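Bitiscetin (Bitis arietans, PDB 1JWI) binds von Willebrand factor and induces its interaction, through the A1 domain, with platelet GPIbalpha, so causing platelets to aggregate. Local coordinates at residues K21-E29 with D65-E73; D49-L59 with L103-T111. All blocks are in the same frame, centred on the assembly; numbering follows the deposited sequence.

Contact 1: residues K21-E29 with D65-E73; sequences KVGTWEDAE and DAWIGLRDE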
loop_
_atom_site.group_PDB
_atom_site.type_symbol
_atom_site.label_atom_id
_atom_site.label_comp_id
_atom_site.label_asym_id
_atom_site.label_seq_id
_atom_site.Cartn_x
_atom_site.Cartn_y
_atom_site.Cartn_z
ATOM N N LYS A 21 20.507 -15.730 1.643
ATOM C CA LYS A 21 19.490 -16.731 1.953
ATOM C C LYS A 21 18.160 -15.988 2.047
ATOM O O LYS A 21 17.986 -15.138 2.918
ATOM C CB LYS A 21 19.801 -17.405 3.293
ATOM C CG LYS A 21 20.051 -16.415 4.431
ATOM C CD LYS A 21 20.052 -17.082 5.804
ATOM C CE LYS A 21 18.658 -17.553 6.193
ATOM N NZ LYS A 21 18.641 -18.209 7.534
ATOM N N VAL A 22 17.228 -16.299 1.154
ATOM C CA VAL A 22 15.937 -15.611 1.140
ATOM C C VAL A 22 14.997 -16.027 2.264
ATOM O O VAL A 22 14.955 -17.188 2.658
ATOM C CB VAL A 22 15.208 -15.814 -0.205
ATOM C CG1 VAL A 22 16.068 -15.284 -1.345
ATOM C CG2 VAL A 22 14.890 -17.293 -0.410
ATOM N N GLY A 23 14.238 -15.061 2.773
ATOM C CA GLY A 23 13.300 -15.353 3.844
ATOM C C GLY A 23 12.203 -14.316 3.892
ATOM O O GLY A 23 12.326 -13.253 3.277
ATOM N N THR A 24 11.124 -14.615 4.607
ATOM C CA THR A 24 10.029 -13.668 4.726
ATOM C C THR A 24 10.543 -12.552 5.625
ATOM O O THR A 24 11.526 -12.736 6.340
ATOM C CB THR A 24 8.778 -14.315 5.365
ATOM O OG1 THR A 24 9.040 -14.630 6.737
ATOM C CG2 THR A 24 8.403 -15.589 4.621
ATOM N N TRP A 25 9.885 -11.396 5.584
ATOM C CA TRP A 25 10.310 -10.258 6.391
ATOM C C TRP A 25 10.456 -10.650 7.858
ATOM O O TRP A 25 11.471 -10.355 8.491
ATOM C CB TRP A 25 9.306 -9.108 6.268
ATOM C CG TRP A 25 9.779 -7.825 6.893
ATOM C CD1 TRP A 25 10.523 -6.843 6.296
ATOM C CD2 TRP A 25 9.520 -7.376 8.229
ATOM N NE1 TRP A 25 10.734 -5.805 7.180
ATOM C CE2 TRP A 25 10.129 -6.107 8.372
ATOM C CE3 TRP A 25 8.827 -7.921 9.321
ATOM C CZ2 TRP A 25 10.067 -5.374 9.564
ATOM C CZ3 TRP A 25 8.765 -7.190 10.507
ATOM C CH2 TRP A 25 9.383 -5.926 10.614
ATOM N N GLU A 26 9.446 -11.324 8.394
ATOM C CA GLU A 26 9.472 -11.732 9.795
ATOM C C GLU A 26 10.654 -12.655 10.112
ATOM O O GLU A 26 11.361 -12.438 11.098
ATOM C CB GLU A 26 8.146 -12.404 10.178
ATOM C CG GLU A 26 7.748 -12.155 11.631
ATOM C CD GLU A 26 6.338 -12.631 11.960
ATOM O OE1 GLU A 26 5.387 -12.233 11.251
ATOM O OE2 GLU A 26 6.183 -13.397 12.935
ATOM N N ASP A 27 10.875 -13.677 9.285
ATOM C CA ASP A 27 11.995 -14.585 9.525
ATOM C C ASP A 27 13.304 -13.813 9.438
ATOM O O ASP A 27 14.240 -14.049 10.205
ATOM C CB ASP A 27 12.024 -15.723 8.496
ATOM C CG ASP A 27 10.843 -16.674 8.629
ATOM O OD1 ASP A 27 10.350 -16.874 9.761
ATOM O OD2 ASP A 27 10.422 -17.234 7.596
ATOM N N ALA A 28 13.359 -12.884 8.488
ATOM C CA ALA A 28 14.551 -12.075 8.289
ATOM C C ALA A 28 14.905 -11.348 9.583
ATOM O O ALA A 28 16.043 -11.421 10.046
ATOM C CB ALA A 28 14.324 -11.078 7.151
ATOM N N GLU A 29 13.931 -10.657 10.171
ATOM C CA GLU A 29 14.167 -9.927 11.415
ATOM C C GLU A 29 14.677 -10.860 12.516
ATOM O O GLU A 29 15.614 -10.522 13.238
ATOM C CB GLU A 29 12.876 -9.236 11.877
ATOM C CG GLU A 29 12.924 -8.676 13.298
ATOM C CD GLU A 29 13.880 -7.511 13.455
ATOM O OE1 GLU A 29 14.049 -7.033 14.602
ATOM O OE2 GLU A 29 14.458 -7.064 12.437
ATOM N N ASP A 65 14.361 -7.866 -4.470
ATOM C CA ASP A 65 14.330 -6.662 -3.661
ATOM C C ASP A 65 15.043 -7.148 -2.394
ATOM O O ASP A 65 15.273 -8.350 -2.233
ATOM C CB ASP A 65 12.893 -6.248 -3.324
ATOM C CG ASP A 65 12.078 -5.880 -4.562
ATOM O OD1 ASP A 65 11.273 -6.717 -5.018
ATOM O OD2 ASP A 65 12.246 -4.764 -5.080
ATOM N N ALA A 66 15.400 -6.236 -1.500
ATOM C CA ALA A 66 16.068 -6.639 -0.267
ATOM C C ALA A 66 15.370 -6.027 0.944
ATOM O O ALA A 66 15.169 -4.815 1.005
ATOM C CB ALA A 66 17.533 -6.221 -0.305
ATOM N N TRP A 67 14.981 -6.872 1.894
ATOM C CA TRP A 67 14.303 -6.429 3.112
ATOM C C TRP A 67 15.106 -5.482 3.995
ATOM O O TRP A 67 16.307 -5.687 4.210
ATOM C CB TRP A 67 13.938 -7.631 4.001
ATOM C CG TRP A 67 12.877 -8.544 3.475
ATOM C CD1 TRP A 67 12.930 -9.909 3.410
ATOM C CD2 TRP A 67 11.575 -8.172 3.009
ATOM N NE1 TRP A 67 11.741 -10.408 2.936
ATOM C CE2 TRP A 67 10.891 -9.364 2.683
ATOM C CE3 TRP A 67 10.919 -6.947 2.841
ATOM C CZ2 TRP A 67 9.580 -9.367 2.194
ATOM C CZ3 TRP A 67 9.612 -6.951 2.353
ATOM C CH2 TRP A 67 8.960 -8.152 2.037
ATOM N N ILE A 68 14.434 -4.450 4.500
ATOM C CA ILE A 68 15.029 -3.528 5.463
ATOM C C ILE A 68 14.034 -3.546 6.632
ATOM O O ILE A 68 12.934 -4.092 6.493
ATOM C CB ILE A 68 15.227 -2.077 4.931
ATOM C CG1 ILE A 68 13.936 -1.518 4.343
ATOM C CG2 ILE A 68 16.374 -2.054 3.924
ATOM C CD1 ILE A 68 14.082 -0.046 3.936
ATOM N N GLY A 69 14.402 -2.961 7.765
ATOM C CA GLY A 69 13.539 -3.023 8.938
ATOM C C GLY A 69 12.292 -2.175 9.090
ATOM O O GLY A 69 11.811 -2.014 10.205
ATOM N N LEU A 70 11.744 -1.656 8.000
ATOM C CA LEU A 70 10.560 -0.811 8.087
ATOM C C LEU A 70 9.258 -1.571 7.827
ATOM O O LEU A 70 9.187 -2.377 6.897
ATOM C CB LEU A 70 10.697 0.336 7.090
ATOM C CG LEU A 70 9.676 1.459 7.199
ATOM C CD1 LEU A 70 9.840 2.180 8.533
ATOM C CD2 LEU A 70 9.883 2.427 6.036
ATOM N N ARG A 71 8.237 -1.311 8.648
ATOM C CA ARG A 71 6.935 -1.963 8.497
ATOM C C ARG A 71 5.754 -1.046 8.843
ATOM O O ARG A 71 5.848 -0.201 9.740
ATOM C CB ARG A 71 6.844 -3.221 9.371
ATOM C CG ARG A 71 5.538 -4.001 9.174
ATOM C CD ARG A 71 5.529 -5.367 9.868
ATOM N NE ARG A 71 5.478 -5.271 11.324
ATOM C CZ ARG A 71 5.383 -6.317 12.144
ATOM N NH1 ARG A 71 5.327 -7.548 11.654
ATOM N NH2 ARG A 71 5.342 -6.134 13.458
ATOM N N ASP A 72 4.654 -1.217 8.115
ATOM C CA ASP A 72 3.434 -0.452 8.360
ATOM C C ASP A 72 2.726 -1.204 9.487
ATOM O O ASP A 72 2.218 -2.300 9.279
ATOM C CB ASP A 72 2.557 -0.426 7.100
ATOM C CG ASP A 72 1.176 0.188 7.351
ATOM O OD1 ASP A 72 0.344 0.177 6.420
ATOM O OD2 ASP A 72 0.921 0.679 8.470
ATOM N N GLU A 73 2.699 -0.613 10.674
ATOM C CA GLU A 73 2.092 -1.256 11.834
ATOM C C GLU A 73 0.576 -1.135 11.999
ATOM O O GLU A 73 0.032 -1.592 13.007
ATOM C CB GLU A 73 2.770 -0.751 13.110
ATOM C CG GLU A 73 3.298 -1.854 14.004
ATOM C CD GLU A 73 4.385 -2.664 13.334
ATOM O OE1 GLU A 73 5.412 -2.068 12.939
ATOM O OE2 GLU A 73 4.214 -3.896 13.202
#
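W25 and W67 meet edge to face, their planes at 88°, and each indole N-H ends on a main-chain carbonyl of the other segment. The pyrrole side of W25 points at the benzene ring of W67, CD1 of W25 lying 3.5 Å from CE3 of W67. The CB of W25 rests over the centre of that same six-membered ring as a CH-pi contact. With CG of W25 anti to the backbone N (chi1 -171°), the indole swings off the first turn of helix 25-34 and along strand 66-72. There NE1 of W25 donates to O of I68 at 2.9 Å, the oxygen lying somewhat out of the indole plane. In return NE1 of W67 donates to O of G23, also 2.9 Å away; this acceptor lies in the indole plane, although the bond is bent. Tryptophan suits both places: its large apolar surface fills the interior, and its one N-H satisfies a buried carbonyl and fixes the ring's rotation.

The partly exposed R71 comes over a face of W25 from farther along the strand. Its CD stands 4.2 Å from the centroid of the six-membered ring, and NH1 of R71 comes 3.6 Å from CZ3 of W25, guanidinium and indole planes 29° apart. A28, on the helix side facing the strand, is small enough to let W67 come close, CB of A28 being 4.2 Å from CD1 of W67. T24 is the N-cap: its OG1 accepts from N of D27, capping the first helical turn, where W25 stands. F123 and C100 pack around the pair, and residues 70-72 pair with a strand of the other protein chain. Residues 67-70 form the WIGL motif of C-type lectin domains, with W67 in the core and I68 O receiving the W25 indole.

Contact 2: residues D49-L59 with L103-T111; sequences DFVTKLASQTL and LDVHTEYRT
Helix 49-58 presents one side to the loop between strands 100-103 and 112-115, coming nearest where the CA atoms of T52 and Y109 are 5.5 Å apart. At that point OG1 of T52 donates to O of Y109 (2.6 Å), the donor tilted 31° from the carbonyl plane; O of A48 is a second partner of this hydroxyl. A chi1 of -71° puts OG1 beside the backbone N and turns the T52 methyl anti to it, 3.7 Å above the centre of the R110 guanidinium. A beta-branched threonine thus serves both a carbonyl and a flat cation. R110, bent at chi2 and chi3, curls back so that its NH1 forms a 2.8 Å salt bridge with OD1 of D49. This oxygen meets the guanidinium edge near its plane, the carboxylate turned 75° from it, and has a second salt bridge to K45.

A turn later, A55 is small enough to admit the Y109 ring, CB of A55 lying 3.8 Å from CD2 of Y109, and L59 crosses the phenol end; the hydroxyl itself bonds to O of Y64. On the buried side CD1 of L103 meets CG1 of V51. A water donates to OG of S56 and O of E108. Here a helix of the C-type lectin fold is fastened to a loop of its second sheet.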
loop_
_atom_site.group_PDB
_atom_site.type_symbol
_atom_site.label_atom_id
_atom_site.label_comp_id
_atom_site.label_asym_id
_atom_site.label_seq_id
_atom_site.Cartn_x
_atom_site.Cartn_y
_atom_site.Cartn_z
ATOM N N ASP A 49 23.086 5.731 1.295
ATOM C CA ASP A 49 24.003 5.512 0.183
ATOM C C ASP A 49 24.952 4.353 0.462
ATOM O O ASP A 49 25.341 3.630 -0.454
ATOM C CB ASP A 49 24.794 6.790 -0.116
ATOM C CG ASP A 49 23.935 7.870 -0.758
ATOM O OD1 ASP A 49 22.828 7.550 -1.246
ATOM O OD2 ASP A 49 24.373 9.039 -0.797
ATOM N N PHE A 50 25.314 4.168 1.728
ATOM C CA PHE A 50 26.201 3.072 2.096
ATOM C C PHE A 50 25.476 1.744 1.909
ATOM O O PHE A 50 25.998 0.831 1.271
ATOM C CB PHE A 50 26.655 3.192 3.554
ATOM C CG PHE A 50 27.351 1.957 4.066
ATOM C CD1 PHE A 50 28.583 1.567 3.547
ATOM C CD2 PHE A 50 26.741 1.147 5.020
ATOM C CE1 PHE A 50 29.196 0.388 3.970
ATOM C CE2 PHE A 50 27.345 -0.036 5.449
ATOM C CZ PHE A 50 28.574 -0.417 4.921
ATOM N N VAL A 51 24.274 1.644 2.479
ATOM C CA VAL A 51 23.468 0.428 2.375
ATOM C C VAL A 51 23.167 0.090 0.914
ATOM O O VAL A 51 23.184 -1.081 0.524
ATOM C CB VAL A 51 22.140 0.567 3.176
ATOM C CG1 VAL A 51 21.232 -0.634 2.925
ATOM C CG2 VAL A 51 22.447 0.668 4.659
ATOM N N THR A 52 22.904 1.115 0.108
ATOM C CA THR A 52 22.626 0.909 -1.314
ATOM C C THR A 52 23.864 0.334 -2.002
ATOM O O THR A 52 23.758 -0.528 -2.866
ATOM C CB THR A 52 22.237 2.235 -2.017
ATOM O OG1 THR A 52 20.931 2.637 -1.586
ATOM C CG2 THR A 52 22.235 2.065 -3.531
ATOM N N LYS A 53 25.037 0.817 -1.612
ATOM C CA LYS A 53 26.299 0.351 -2.194
ATOM C C LYS A 53 26.586 -1.094 -1.777
ATOM O O LYS A 53 26.952 -1.936 -2.603
ATOM C CB LYS A 53 27.445 1.264 -1.740
ATOM C CG LYS A 53 28.810 0.874 -2.280
ATOM C CD LYS A 53 29.891 1.813 -1.759
ATOM C CE LYS A 53 31.255 1.455 -2.329
ATOM N NZ LYS A 53 32.299 2.385 -1.825
ATOM N N LEU A 54 26.406 -1.390 -0.495
ATOM C CA LEU A 54 26.658 -2.741 -0.012
ATOM C C LEU A 54 25.745 -3.724 -0.735
ATOM O O LEU A 54 26.191 -4.773 -1.193
ATOM C CB LEU A 54 26.428 -2.830 1.502
ATOM C CG LEU A 54 26.826 -4.163 2.160
ATOM C CD1 LEU A 54 28.333 -4.361 2.046
ATOM C CD2 LEU A 54 26.400 -4.172 3.631
ATOM N N ALA A 55 24.468 -3.371 -0.848
ATOM C CA ALA A 55 23.487 -4.219 -1.518
ATOM C C ALA A 55 23.811 -4.407 -3.004
ATOM O O ALA A 55 23.702 -5.509 -3.533
ATOM C CB ALA A 55 22.087 -3.632 -1.347
ATOM N N SER A 56 24.213 -3.327 -3.667
ATOM C CA SER A 56 24.569 -3.368 -5.088
ATOM C C SER A 56 25.793 -4.239 -5.383
ATOM O O SER A 56 25.910 -4.808 -6.468
ATOM C CB SER A 56 24.843 -1.956 -5.607
ATOM O OG SER A 56 23.652 -1.192 -5.640
ATOM N N GLN A 57 26.708 -4.334 -4.422
ATOM C CA GLN A 57 27.921 -5.124 -4.616
ATOM C C GLN A 57 27.873 -6.551 -4.080
ATOM O O GLN A 57 28.844 -7.293 -4.203
ATOM C CB GLN A 57 29.112 -4.392 -4.004
ATOM C CG GLN A 57 29.715 -3.366 -4.937
ATOM C CD GLN A 57 30.870 -2.625 -4.312
ATOM O OE1 GLN A 57 31.797 -3.236 -3.773
ATOM N NE2 GLN A 57 30.828 -1.302 -4.384
ATOM N N THR A 58 26.746 -6.935 -3.491
ATOM C CA THR A 58 26.589 -8.283 -2.948
ATOM C C THR A 58 25.481 -9.023 -3.692
ATOM O O THR A 58 25.486 -10.251 -3.776
ATOM C CB THR A 58 26.220 -8.245 -1.451
ATOM O OG1 THR A 58 27.083 -7.330 -0.762
ATOM C CG2 THR A 58 26.367 -9.634 -0.839
ATOM N N LEU A 59 24.533 -8.266 -4.231
ATOM C CA LEU A 59 23.414 -8.841 -4.963
ATOM C C LEU A 59 23.519 -8.492 -6.449
ATOM O O LEU A 59 23.552 -9.375 -7.304
ATOM C CB LEU A 59 22.094 -8.311 -4.393
ATOM C CG LEU A 59 21.854 -8.527 -2.894
ATOM C CD1 LEU A 59 20.705 -7.642 -2.438
ATOM C CD2 LEU A 59 21.560 -9.998 -2.606
ATOM N N LEU A 103 14.436 -2.575 -0.253
ATOM C CA LEU A 103 15.136 -1.766 -1.241
ATOM C C LEU A 103 14.613 -2.197 -2.617
ATOM O O LEU A 103 14.654 -3.376 -2.963
ATOM C CB LEU A 103 16.647 -2.002 -1.132
ATOM C CG LEU A 103 17.267 -1.659 0.229
ATOM C CD1 LEU A 103 18.767 -1.898 0.198
ATOM C CD2 LEU A 103 16.964 -0.205 0.566
ATOM N N ASP A 104 14.126 -1.233 -3.390
ATOM C CA ASP A 104 13.553 -1.477 -4.715
ATOM C C ASP A 104 14.595 -1.827 -5.782
ATOM O O ASP A 104 15.437 -1.003 -6.140
ATOM C CB ASP A 104 12.789 -0.225 -5.144
ATOM C CG ASP A 104 11.914 -0.444 -6.360
ATOM O OD1 ASP A 104 12.039 -1.480 -7.051
ATOM O OD2 ASP A 104 11.092 0.455 -6.625
ATOM N N VAL A 105 14.518 -3.042 -6.306
ATOM C CA VAL A 105 15.454 -3.492 -7.332
ATOM C C VAL A 105 15.413 -2.607 -8.582
ATOM O O VAL A 105 16.432 -2.411 -9.251
ATOM C CB VAL A 105 15.148 -4.942 -7.762
ATOM C CG1 VAL A 105 13.873 -4.985 -8.604
ATOM C CG2 VAL A 105 16.329 -5.523 -8.529
ATOM N N HIS A 106 14.239 -2.059 -8.879
ATOM C CA HIS A 106 14.058 -1.228 -10.062
ATOM C C HIS A 106 14.766 0.121 -10.038
ATOM O O HIS A 106 14.907 0.769 -11.077
ATOM C CB HIS A 106 12.561 -1.049 -10.321
ATOM C CG HIS A 106 11.858 -2.340 -10.607
ATOM N ND1 HIS A 106 10.627 -2.654 -10.072
ATOM C CD2 HIS A 106 12.221 -3.402 -11.363
ATOM C CE1 HIS A 106 10.264 -3.856 -10.485
ATOM N NE2 HIS A 106 11.214 -4.333 -11.270
ATOM N N THR A 107 15.214 0.551 -8.867
ATOM C CA THR A 107 15.930 1.820 -8.761
ATOM C C THR A 107 17.358 1.493 -8.310
ATOM O O THR A 107 18.098 2.354 -7.842
ATOM C CB THR A 107 15.242 2.788 -7.747
ATOM O OG1 THR A 107 15.172 2.175 -6.453
ATOM C CG2 THR A 107 13.824 3.140 -8.208
ATOM N N GLU A 108 17.724 0.227 -8.481
ATOM C CA GLU A 108 19.036 -0.287 -8.097
ATOM C C GLU A 108 19.263 -0.070 -6.605
ATOM O O GLU A 108 20.322 0.389 -6.173
ATOM C CB GLU A 108 20.148 0.374 -8.931
ATOM C CG GLU A 108 19.917 0.247 -10.432
ATOM C CD GLU A 108 21.201 0.262 -11.249
ATOM O OE1 GLU A 108 22.066 1.131 -10.996
ATOM O OE2 GLU A 108 21.330 -0.593 -12.153
ATOM N N TYR A 109 18.233 -0.398 -5.829
ATOM C CA TYR A 109 18.270 -0.278 -4.381
ATOM C C TYR A 109 18.454 1.149 -3.877
ATOM O O TYR A 109 18.955 1.364 -2.769
ATOM C CB TYR A 109 19.370 -1.185 -3.821
ATOM C CG TYR A 109 19.274 -2.608 -4.317
ATOM C CD1 TYR A 109 18.049 -3.275 -4.343
ATOM C CD2 TYR A 109 20.409 -3.295 -4.741
ATOM C CE1 TYR A 109 17.953 -4.595 -4.782
ATOM C CE2 TYR A 109 20.327 -4.619 -5.183
ATOM C CZ TYR A 109 19.095 -5.260 -5.198
ATOM O OH TYR A 109 19.000 -6.569 -5.619
ATOM N N ARG A 110 18.040 2.122 -4.682
ATOM C CA ARG A 110 18.156 3.525 -4.300
ATOM C C ARG A 110 16.940 4.016 -3.506
ATOM O O ARG A 110 17.055 4.928 -2.687
ATOM C CB ARG A 110 18.329 4.395 -5.550
ATOM C CG ARG A 110 18.621 5.853 -5.251
ATOM C CD ARG A 110 19.946 6.016 -4.501
ATOM N NE ARG A 110 21.094 5.509 -5.256
ATOM C CZ ARG A 110 22.353 5.546 -4.825
ATOM N NH1 ARG A 110 22.638 6.067 -3.638
ATOM N NH2 ARG A 110 23.331 5.064 -5.581
ATOM N N THR A 111 15.778 3.410 -3.738
ATOM C CA THR A 111 14.562 3.829 -3.037
ATOM C C THR A 111 13.877 2.682 -2.304
ATOM O O THR A 111 14.278 1.523 -2.433
ATOM C CB THR A 111 13.556 4.452 -4.025
ATOM O OG1 THR A 111 13.285 3.514 -5.074
ATOM C CG2 THR A 111 14.128 5.712 -4.629
HETATM O O HOH W 1 22.935 1.232 -6.618
#

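Both contacts fasten a helix of the lectin domain to the small sheet of strands 66-72, 100-103 and 112-115, but at different depths. Contact 1 is buried, its centre about 5 Å from the centre of the chain, and relies on aromatic packing with indole N-H groups serving buried carbonyls. Contact 2, its centre about 12 Å from the centre of the chain, is only partly buried: apolar residues line its inner side, while a salt bridge and a water lie toward solvent. The two are joined directly, as A66 and L103 pair between adjacent strands and the D65 carboxylate probably accepts from N of V105. Their segments alternate along the chain, and helix 45-58 leads on to strand 66-72.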